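Long-range contact in probable thiol peroxidase (Chromobacterium violaceum, PDB 3KEB), which probably reduces peroxides at the expense of thiols, as a redoxin-family member of the thioredoxin superfamily: residues Leu28-Ala41 against Leu110-Tyr123. Numbering follows the deposited sequence.
Sequences LPSFMLVDDQKHDA and LLSTLRGRDFHKRY
Leu33 is the knob of this contact: its CD2 methyl drops into a hollow floored by the Ser112 carbonyl and walled by Thr113 CA and Phe119 CB. The Leu33 side chain crosses Leu111 at about a right angle, its CD1 3.8 Å from Leu111 CD1. With CG beside its own backbone N (chi1 -50°), Leu111 carries its forked tip over to three neighbours: CD1 also reaches Phe31 CE2 at 4.0 Å, while CD2 fills the notch between Asp35 CB and Ala41 CB.

Behind this packing, Val34 and Ser112 form an antiparallel hydrogen-bonded pair, Ser112 N giving to Val34 O at 2.8 Å and Val34 N to Ser112 O at 3.2 Å. Ser112 OG accepts from Leu114 N in an ST turn, tying the strand end to the loop that follows, and also bonds Asp91 O, just past strand 84-89. Next to the pair, one water bridges Asp36 OD1 and Leu110 N; Asp36 OD2 is held by Arg100.

Towards Leu28, the end of helix 119-122 and Tyr123 just after it take over. Pro29 lays CD over one face of the Tyr123 ring, 4.2 Å from its centroid, and the phenol reaches past it to give a 2.6 Å hydrogen bond from OH to a lone pair of Pro29 O. That same OH meets the Phe31 ring at its edge.

The pairing sets strand 32-35 of the 32-35/40-42 hairpin antiparallel against strand 109-112, with 40-42 outermost within the chain, an extension flanking the parallel strands of a thioredoxin-like redoxin fold.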
ATOM      1  N   LEU A  28       5.137   0.546  24.055  1.00 13.98           N
ATOM      2  CA  LEU A  28       5.050   0.562  22.583  1.00 14.77           C
ATOM      3  C   LEU A  28       5.796   1.730  21.986  1.00 14.35           C
ATOM      4  O   LEU A  28       5.722   2.907  22.499  1.00 15.42           O
ATOM      5  CB  LEU A  28       3.608   0.571  22.099  1.00 13.63           C
ATOM      6  CG  LEU A  28       2.683  -0.622  22.377  1.00 16.49           C
ATOM      7  CD1 LEU A  28       1.247  -0.232  22.191  1.00 15.98           C
ATOM      8  CD2 LEU A  28       3.059  -1.841  21.521  1.00 14.36           C
ATOM      9  N   PRO A  29       6.544   1.459  20.902  1.00 14.00           N
ATOM     10  CA  PRO A  29       7.092   2.598  20.136  1.00 14.94           C
ATOM     11  C   PRO A  29       5.994   3.451  19.542  1.00 14.38           C
ATOM     12  O   PRO A  29       4.946   2.933  19.165  1.00 15.10           O
ATOM     13  CB  PRO A  29       7.919   1.922  19.009  1.00 14.82           C
ATOM     14  CG  PRO A  29       8.333   0.614  19.592  1.00 15.39           C
ATOM     15  CD  PRO A  29       7.046   0.187  20.376  1.00 13.78           C
ATOM     16  N   SER A  30       6.243   4.761  19.472  1.00 15.04           N
ATOM     17  CA  SER A  30       5.305   5.674  18.893  1.00 16.69           C
ATOM     18  C   SER A  30       5.166   5.338  17.429  1.00 16.23           C
ATOM     19  O   SER A  30       6.050   4.733  16.819  1.00 16.65           O
ATOM     20  CB  SER A  30       5.758   7.117  19.073  1.00 17.23           C
ATOM     21  OG  SER A  30       6.955   7.302  18.349  1.00 21.00           O
ATOM     22  N   PHE A  31       4.025   5.664  16.867  1.00 17.12           N
ATOM     23  CA  PHE A  31       3.845   5.541  15.427  1.00 17.18           C
ATOM     24  C   PHE A  31       3.023   6.710  14.895  1.00 18.15           C
ATOM     25  O   PHE A  31       2.259   7.342  15.652  1.00 18.54           O
ATOM     26  CB  PHE A  31       3.271   4.147  15.038  1.00 16.64           C
ATOM     27  CG  PHE A  31       1.917   3.799  15.614  1.00 16.36           C
ATOM     28  CD1 PHE A  31       1.800   2.710  16.505  1.00 19.22           C
ATOM     29  CD2 PHE A  31       0.747   4.441  15.210  1.00 16.17           C
ATOM     30  CE1 PHE A  31       0.576   2.336  17.000  1.00 19.72           C
ATOM     31  CE2 PHE A  31      -0.516   4.092  15.740  1.00 17.72           C
ATOM     32  CZ  PHE A  31      -0.610   3.024  16.606  1.00 19.96           C
HETATM   33  N   MSE A  32       3.204   6.989  13.610  1.00 19.24           N
HETATM   34  CA  MSE A  32       2.433   7.983  12.853  0.60 19.94           C
HETATM   35  C   MSE A  32       1.940   7.276  11.604  1.00 19.36           C
HETATM   36  O   MSE A  32       2.703   7.175  10.649  1.00 19.64           O
HETATM   37  CB  MSE A  32       3.347   9.125  12.401  0.60 21.11           C
HETATM   38  CG  MSE A  32       3.900   9.966  13.531  0.60 26.12           C
HETATM   39 SE   MSE A  32       5.144  11.387  12.942  0.36 36.41          SE
HETATM   40  CE  MSE A  32       6.248  10.394  11.642  0.60 31.47           C
ATOM     41  N   LEU A  33       0.718   6.752  11.616  1.00 16.96           N
ATOM     42  CA  LEU A  33       0.182   5.968  10.528  1.00 15.40           C
ATOM     43  C   LEU A  33      -1.022   6.692   9.934  1.00 14.87           C
ATOM     44  O   LEU A  33      -1.333   7.798  10.362  1.00 14.36           O
ATOM     45  CB  LEU A  33      -0.221   4.560  11.037  1.00 15.40           C
ATOM     46  CG  LEU A  33       0.995   3.768  11.550  1.00 15.46           C
ATOM     47  CD1 LEU A  33       0.537   2.471  12.168  1.00 18.00           C
ATOM     48  CD2 LEU A  33       1.997   3.508  10.408  1.00 18.45           C
ATOM     49  N   VAL A  34      -1.666   6.077   8.939  1.00 13.54           N
ATOM     50  CA  VAL A  34      -2.874   6.654   8.383  0.60 13.29           C
ATOM     51  C   VAL A  34      -3.920   5.568   8.274  1.00 12.87           C
ATOM     52  O   VAL A  34      -3.664   4.458   7.865  1.00 14.01           O
ATOM     53  CB  VAL A  34      -2.613   7.376   7.042  0.60 14.09           C
ATOM     54  CG1 VAL A  34      -1.868   6.500   6.137  0.60 13.03           C
ATOM     55  CG2 VAL A  34      -3.919   7.844   6.403  0.60 11.15           C
ATOM     56  N   ASP A  35      -5.118   5.865   8.717  1.00 12.62           N
ATOM     57  CA  ASP A  35      -6.186   4.863   8.731  1.00 13.71           C
ATOM     58  C   ASP A  35      -6.948   4.785   7.423  1.00 13.26           C
ATOM     59  O   ASP A  35      -6.678   5.514   6.487  1.00 12.27           O
ATOM     60  CB  ASP A  35      -7.127   5.098   9.919  1.00 15.03           C
ATOM     61  CG  ASP A  35      -8.026   6.319   9.781  1.00 18.33           C
ATOM     62  OD1 ASP A  35      -8.324   6.869   8.675  1.00 16.31           O
ATOM     63  OD2 ASP A  35      -8.529   6.744  10.886  1.00 25.58           O
ATOM     64  N   ASP A  36      -7.940   3.908   7.373  1.00 13.94           N
ATOM     65  CA  ASP A  36      -8.644   3.670   6.133  1.00 13.96           C
ATOM     66  C   ASP A  36      -9.485   4.815   5.592  1.00 14.74           C
ATOM     67  O   ASP A  36      -9.821   4.820   4.387  1.00 16.52           O
ATOM     68  CB  ASP A  36      -9.442   2.369   6.183  1.00 13.41           C
ATOM     69  CG  ASP A  36     -10.572   2.378   7.226  1.00 17.64           C
ATOM     70  OD1 ASP A  36     -10.316   2.625   8.409  1.00 18.81           O
ATOM     71  OD2 ASP A  36     -11.745   2.169   6.841  1.00 24.99           O
ATOM     72  N   GLN A  37      -9.815   5.793   6.421  1.00 14.79           N
ATOM     73  CA  GLN A  37     -10.457   7.025   5.946  1.00 16.25           C
ATOM     74  C   GLN A  37      -9.479   8.158   5.755  1.00 15.37           C
ATOM     75  O   GLN A  37      -9.883   9.307   5.673  1.00 14.46           O
ATOM     76  CB  GLN A  37     -11.523   7.460   6.940  1.00 18.40           C
ATOM     77  CG  GLN A  37     -12.617   6.363   7.139  1.00 25.18           C
ATOM     78  CD  GLN A  37     -13.576   6.701   8.276  1.00 32.51           C
ATOM     79  OE1 GLN A  37     -13.354   6.307   9.433  1.00 37.78           O
ATOM     80  NE2 GLN A  37     -14.620   7.474   7.963  1.00 36.02           N
ATOM     81  N   LYS A  38      -8.193   7.825   5.692  1.00 13.24           N
ATOM     82  CA  LYS A  38      -7.118   8.796   5.391  1.00 14.24           C
ATOM     83  C   LYS A  38      -6.754   9.777   6.525  1.00 15.49           C
ATOM     84  O   LYS A  38      -5.927  10.696   6.330  1.00 17.34           O
ATOM     85  CB  LYS A  38      -7.359   9.511   4.049  1.00 13.06           C
ATOM     86  CG  LYS A  38      -7.555   8.543   2.875  1.00 12.62           C
ATOM     87  CD  LYS A  38      -7.641   9.326   1.597  1.00 13.47           C
ATOM     88  CE  LYS A  38      -7.889   8.534   0.318  1.00 11.64           C
ATOM     89  NZ  LYS A  38      -9.241   7.807   0.321  1.00 14.28           N
ATOM     90  N   HIS A  39      -7.268   9.488   7.710  1.00 17.23           N
ATOM     91  CA  HIS A  39      -6.946  10.240   8.963  1.00 17.79           C
ATOM     92  C   HIS A  39      -5.658   9.802   9.600  1.00 17.04           C
ATOM     93  O   HIS A  39      -5.348   8.602   9.633  1.00 16.64           O
ATOM     94  CB  HIS A  39      -8.075  10.079   9.975  1.00 18.20           C
ATOM     95  CG  HIS A  39      -9.372  10.620   9.487  1.00 21.06           C
ATOM     96  ND1 HIS A  39     -10.533   9.886   9.488  1.00 27.35           N
ATOM     97  CD2 HIS A  39      -9.683  11.823   8.944  1.00 25.24           C
ATOM     98  CE1 HIS A  39     -11.507  10.609   8.956  1.00 26.04           C
ATOM     99  NE2 HIS A  39     -11.013  11.787   8.612  1.00 25.89           N
ATOM    100  N   ASP A  40      -4.908  10.771  10.116  1.00 17.52           N
ATOM    101  CA  ASP A  40      -3.707  10.474  10.899  1.00 19.28           C
ATOM    102  C   ASP A  40      -4.065   9.577  12.090  1.00 19.16           C
ATOM    103  O   ASP A  40      -5.126   9.726  12.686  1.00 18.78           O
ATOM    104  CB  ASP A  40      -3.026  11.764  11.351  1.00 19.42           C
ATOM    105  CG  ASP A  40      -2.383  12.500  10.195  1.00 24.22           C
ATOM    106  OD1 ASP A  40      -2.152  11.888   9.128  1.00 29.81           O
ATOM    107  OD2 ASP A  40      -2.086  13.689  10.330  1.00 25.28           O
ATOM    108  N   ALA A  41      -3.203   8.615  12.398  1.00 19.48           N
ATOM    109  CA  ALA A  41      -3.440   7.678  13.514  1.00 19.59           C
ATOM    110  C   ALA A  41      -2.136   7.591  14.308  1.00 20.35           C
ATOM    111  O   ALA A  41      -1.080   7.300  13.746  1.00 21.03           O
ATOM    112  CB  ALA A  41      -3.799   6.299  13.014  1.00 19.32           C
ATOM    113  N   LEU A 110      -7.900  -0.104  10.927  1.00 14.23           N
ATOM    114  CA  LEU A 110      -7.086  -0.508   9.780  1.00 13.49           C
ATOM    115  C   LEU A 110      -6.144   0.629   9.426  1.00 14.88           C
ATOM    116  O   LEU A 110      -6.591   1.734   9.004  1.00 14.45           O
ATOM    117  CB  LEU A 110      -8.050  -0.811   8.619  1.00 14.83           C
ATOM    118  CG  LEU A 110      -9.044  -1.947   8.830  1.00 13.92           C
ATOM    119  CD1 LEU A 110     -10.046  -1.998   7.704  1.00 17.29           C
ATOM    120  CD2 LEU A 110      -8.308  -3.313   8.915  1.00 16.76           C
ATOM    121  N   LEU A 111      -4.855   0.396   9.638  1.00 12.59           N
ATOM    122  CA  LEU A 111      -3.837   1.425   9.489  1.00 14.01           C
ATOM    123  C   LEU A 111      -2.831   1.006   8.449  1.00 13.58           C
ATOM    124  O   LEU A 111      -2.401  -0.144   8.426  1.00 13.96           O
ATOM    125  CB  LEU A 111      -3.105   1.654  10.810  1.00 12.49           C
ATOM    126  CG  LEU A 111      -4.014   1.864  12.038  1.00 15.29           C
ATOM    127  CD1 LEU A 111      -3.111   2.252  13.243  1.00 14.53           C
ATOM    128  CD2 LEU A 111      -5.112   2.926  11.814  1.00 14.63           C
ATOM    129  N   SER A 112      -2.421   1.987   7.654  1.00 13.32           N
ATOM    130  CA  SER A 112      -1.494   1.835   6.574  1.00 13.35           C
ATOM    131  C   SER A 112      -0.173   2.488   6.947  1.00 14.49           C
ATOM    132  O   SER A 112      -0.135   3.563   7.604  1.00 13.59           O
ATOM    133  CB  SER A 112      -2.034   2.537   5.347  1.00 12.63           C
ATOM    134  OG  SER A 112      -1.040   2.652   4.363  1.00 12.63           O
ATOM    135  N   THR A 113       0.902   1.860   6.512  1.00 13.27           N
ATOM    136  CA  THR A 113       2.227   2.401   6.738  1.00 15.23           C
ATOM    137  C   THR A 113       2.669   3.353   5.643  1.00 17.75           C
ATOM    138  O   THR A 113       3.854   3.779   5.614  1.00 19.43           O
ATOM    139  CB  THR A 113       3.262   1.309   6.857  1.00 13.73           C
ATOM    140  OG1 THR A 113       3.316   0.551   5.654  1.00 12.66           O
ATOM    141  CG2 THR A 113       2.912   0.341   8.028  1.00 11.75           C
ATOM    142  N   LEU A 114       1.774   3.737   4.739  1.00 20.03           N
ATOM    143  CA  LEU A 114       2.278   4.605   3.652  1.00 22.63           C
ATOM    144  C   LEU A 114       2.806   5.970   4.158  1.00 24.44           C
ATOM    145  O   LEU A 114       3.733   6.461   3.602  1.00 26.99           O
ATOM    146  CB  LEU A 114       1.293   4.741   2.476  1.00 23.03           C
ATOM    147  CG  LEU A 114       0.441   5.959   2.461  1.00 19.86           C
ATOM    148  CD1 LEU A 114      -0.454   6.101   1.220  1.00 12.94           C
ATOM    149  CD2 LEU A 114      -0.367   5.844   3.736  1.00 20.43           C
ATOM    150  N   ARG A 115       2.258   6.555   5.217  1.00 27.73           N
ATOM    151  CA  ARG A 115       2.692   7.912   5.601  0.60 29.37           C
ATOM    152  C   ARG A 115       4.122   7.863   6.147  1.00 29.76           C
ATOM    153  O   ARG A 115       4.861   8.857   6.073  1.00 31.08           O
ATOM    154  CB  ARG A 115       1.673   8.585   6.551  0.60 30.29           C
ATOM    155  CG  ARG A 115       2.170   9.764   7.375  0.60 32.69           C
ATOM    156  CD  ARG A 115       2.569  10.920   6.517  0.60 34.75           C
ATOM    157  NE  ARG A 115       3.683  11.628   7.131  0.60 37.17           N
ATOM    158  CZ  ARG A 115       3.566  12.600   8.023  0.60 38.50           C
ATOM    159  NH1 ARG A 115       2.373  13.034   8.410  0.60 38.57           N
ATOM    160  NH2 ARG A 115       4.664  13.155   8.519  0.60 40.30           N
ATOM    161  N   GLY A 116       4.552   6.714   6.636  0.60 30.05           N
ATOM    162  CA  GLY A 116       5.948   6.553   6.999  0.60 30.67           C
ATOM    163  C   GLY A 116       6.303   5.094   7.166  0.60 30.75           C
ATOM    164  O   GLY A 116       5.960   4.476   8.168  0.60 30.36           O
ATOM    165  N   ARG A 117       7.019   4.556   6.182  1.00 31.47           N
ATOM    166  CA  ARG A 117       7.334   3.139   6.196  1.00 31.57           C
ATOM    167  C   ARG A 117       8.359   2.764   7.302  1.00 31.20           C
ATOM    168  O   ARG A 117       8.511   1.593   7.593  1.00 31.72           O
ATOM    169  CB  ARG A 117       7.820   2.702   4.821  1.00 32.74           C
ATOM    170  CG  ARG A 117       6.826   3.008   3.641  1.00 33.87           C
ATOM    171  CD  ARG A 117       5.562   2.081   3.598  1.00 36.74           C
ATOM    172  NE  ARG A 117       4.953   2.102   2.256  1.00 38.21           N
ATOM    173  CZ  ARG A 117       3.675   1.839   1.950  1.00 37.12           C
ATOM    174  NH1 ARG A 117       3.294   1.868   0.676  1.00 30.75           N
ATOM    175  NH2 ARG A 117       2.784   1.521   2.898  1.00 38.87           N
ATOM    176  N   ASP A 118       9.057   3.750   7.902  1.00 29.34           N
ATOM    177  CA  ASP A 118       9.967   3.513   9.046  1.00 27.10           C
ATOM    178  C   ASP A 118       9.299   2.902  10.337  1.00 23.67           C
ATOM    179  O   ASP A 118       9.980   2.432  11.286  1.00 21.55           O
ATOM    180  CB  ASP A 118      10.618   4.810   9.416  1.00 29.32           C
ATOM    181  CG  ASP A 118       9.729   5.639  10.263  1.00 33.80           C
ATOM    182  OD1 ASP A 118       8.588   5.945   9.821  1.00 41.56           O
ATOM    183  OD2 ASP A 118      10.162   5.947  11.396  1.00 44.78           O
ATOM    184  N   PHE A 119       7.978   2.877  10.360  1.00 19.19           N
ATOM    185  CA  PHE A 119       7.252   2.035  11.285  1.00 17.44           C
ATOM    186  C   PHE A 119       7.851   0.612  11.268  1.00 16.75           C
ATOM    187  O   PHE A 119       8.078   0.012  12.314  1.00 16.91           O
ATOM    188  CB  PHE A 119       5.795   1.905  10.833  1.00 17.37           C
ATOM    189  CG  PHE A 119       5.047   0.852  11.566  1.00 16.97           C
ATOM    190  CD1 PHE A 119       4.504   1.118  12.820  1.00 20.04           C
ATOM    191  CD2 PHE A 119       4.912  -0.409  11.046  1.00 17.03           C
ATOM    192  CE1 PHE A 119       3.855   0.147  13.509  1.00 18.74           C
ATOM    193  CE2 PHE A 119       4.288  -1.368  11.734  1.00 17.52           C
ATOM    194  CZ  PHE A 119       3.737  -1.089  12.988  1.00 20.80           C
ATOM    195  N   HIS A 120       8.072   0.066  10.077  1.00 14.29           N
ATOM    196  CA  HIS A 120       8.524  -1.332   9.980  1.00 15.44           C
ATOM    197  C   HIS A 120       9.799  -1.613  10.792  1.00 15.51           C
ATOM    198  O   HIS A 120       9.864  -2.553  11.547  1.00 15.84           O
ATOM    199  CB  HIS A 120       8.794  -1.753   8.532  1.00 17.05           C
ATOM    200  CG  HIS A 120       7.646  -1.653   7.573  1.00 15.86           C
ATOM    201  ND1 HIS A 120       6.818  -0.558   7.451  1.00 19.28           N
ATOM    202  CD2 HIS A 120       7.293  -2.489   6.561  1.00 18.35           C
ATOM    203  CE1 HIS A 120       5.934  -0.785   6.490  1.00 18.36           C
ATOM    204  NE2 HIS A 120       6.229  -1.937   5.919  1.00 19.20           N
ATOM    205  N   LYS A 121      10.831  -0.794  10.662  1.00 16.48           N
ATOM    206  CA  LYS A 121      12.028  -1.101  11.386  1.00 17.37           C
ATOM    207  C   LYS A 121      11.803  -0.889  12.877  1.00 17.03           C
ATOM    208  O   LYS A 121      12.264  -1.686  13.701  1.00 16.22           O
ATOM    209  CB  LYS A 121      13.184  -0.264  10.870  1.00 19.25           C
ATOM    210  CG  LYS A 121      14.515  -0.665  11.490  1.00 22.85           C
ATOM    211  CD  LYS A 121      15.683  -0.411  10.501  1.00 28.18           C
ATOM    212  CE  LYS A 121      17.005  -0.878  11.108  1.00 31.02           C
ATOM    213  NZ  LYS A 121      18.188  -0.420  10.304  1.00 32.58           N
ATOM    214  N   ARG A 122      11.058   0.167  13.233  1.00 16.44           N
ATOM    215  CA  ARG A 122      10.837   0.555  14.614  0.60 16.91           C
ATOM    216  C   ARG A 122      10.055  -0.507  15.388  1.00 15.93           C
ATOM    217  O   ARG A 122      10.160  -0.565  16.593  1.00 15.22           O
ATOM    218  CB  ARG A 122      10.109   1.938  14.698  0.60 17.75           C
ATOM    219  CG  ARG A 122      11.010   3.183  14.319  0.60 21.59           C
ATOM    220  CD  ARG A 122      10.278   4.600  14.229  0.60 22.43           C
ATOM    221  NE  ARG A 122       9.363   4.907  15.330  0.60 22.60           N
ATOM    222  CZ  ARG A 122       9.715   5.202  16.585  0.60 24.31           C
ATOM    223  NH1 ARG A 122      10.995   5.274  16.954  0.60 26.37           N
ATOM    224  NH2 ARG A 122       8.776   5.451  17.477  0.60 23.72           N
ATOM    225  N   TYR A 123       9.227  -1.309  14.682  1.00 14.38           N
ATOM    226  CA  TYR A 123       8.421  -2.387  15.286  1.00 14.61           C
ATOM    227  C   TYR A 123       9.009  -3.784  14.998  1.00 14.49           C
ATOM    228  O   TYR A 123       8.428  -4.785  15.383  1.00 14.59           O
ATOM    229  CB  TYR A 123       6.968  -2.327  14.823  1.00 14.46           C
ATOM    230  CG  TYR A 123       6.101  -1.520  15.791  1.00 12.59           C
ATOM    231  CD1 TYR A 123       6.228  -0.164  15.880  1.00 14.31           C
ATOM    232  CD2 TYR A 123       5.192  -2.151  16.646  1.00 13.10           C
ATOM    233  CE1 TYR A 123       5.494   0.586  16.774  1.00 15.67           C
ATOM    234  CE2 TYR A 123       4.408  -1.396  17.526  1.00 12.78           C
ATOM    235  CZ  TYR A 123       4.572  -0.041  17.599  1.00 13.99           C
ATOM    236  OH  TYR A 123       3.832   0.718  18.482  1.00 14.73           O
TER
HETATM  237  O   HOH W   1       9.001   5.718  20.404  1.00 36.93           O
HETATM  238  O   HOH W   2      -9.478   2.376  10.947  1.00 17.98           O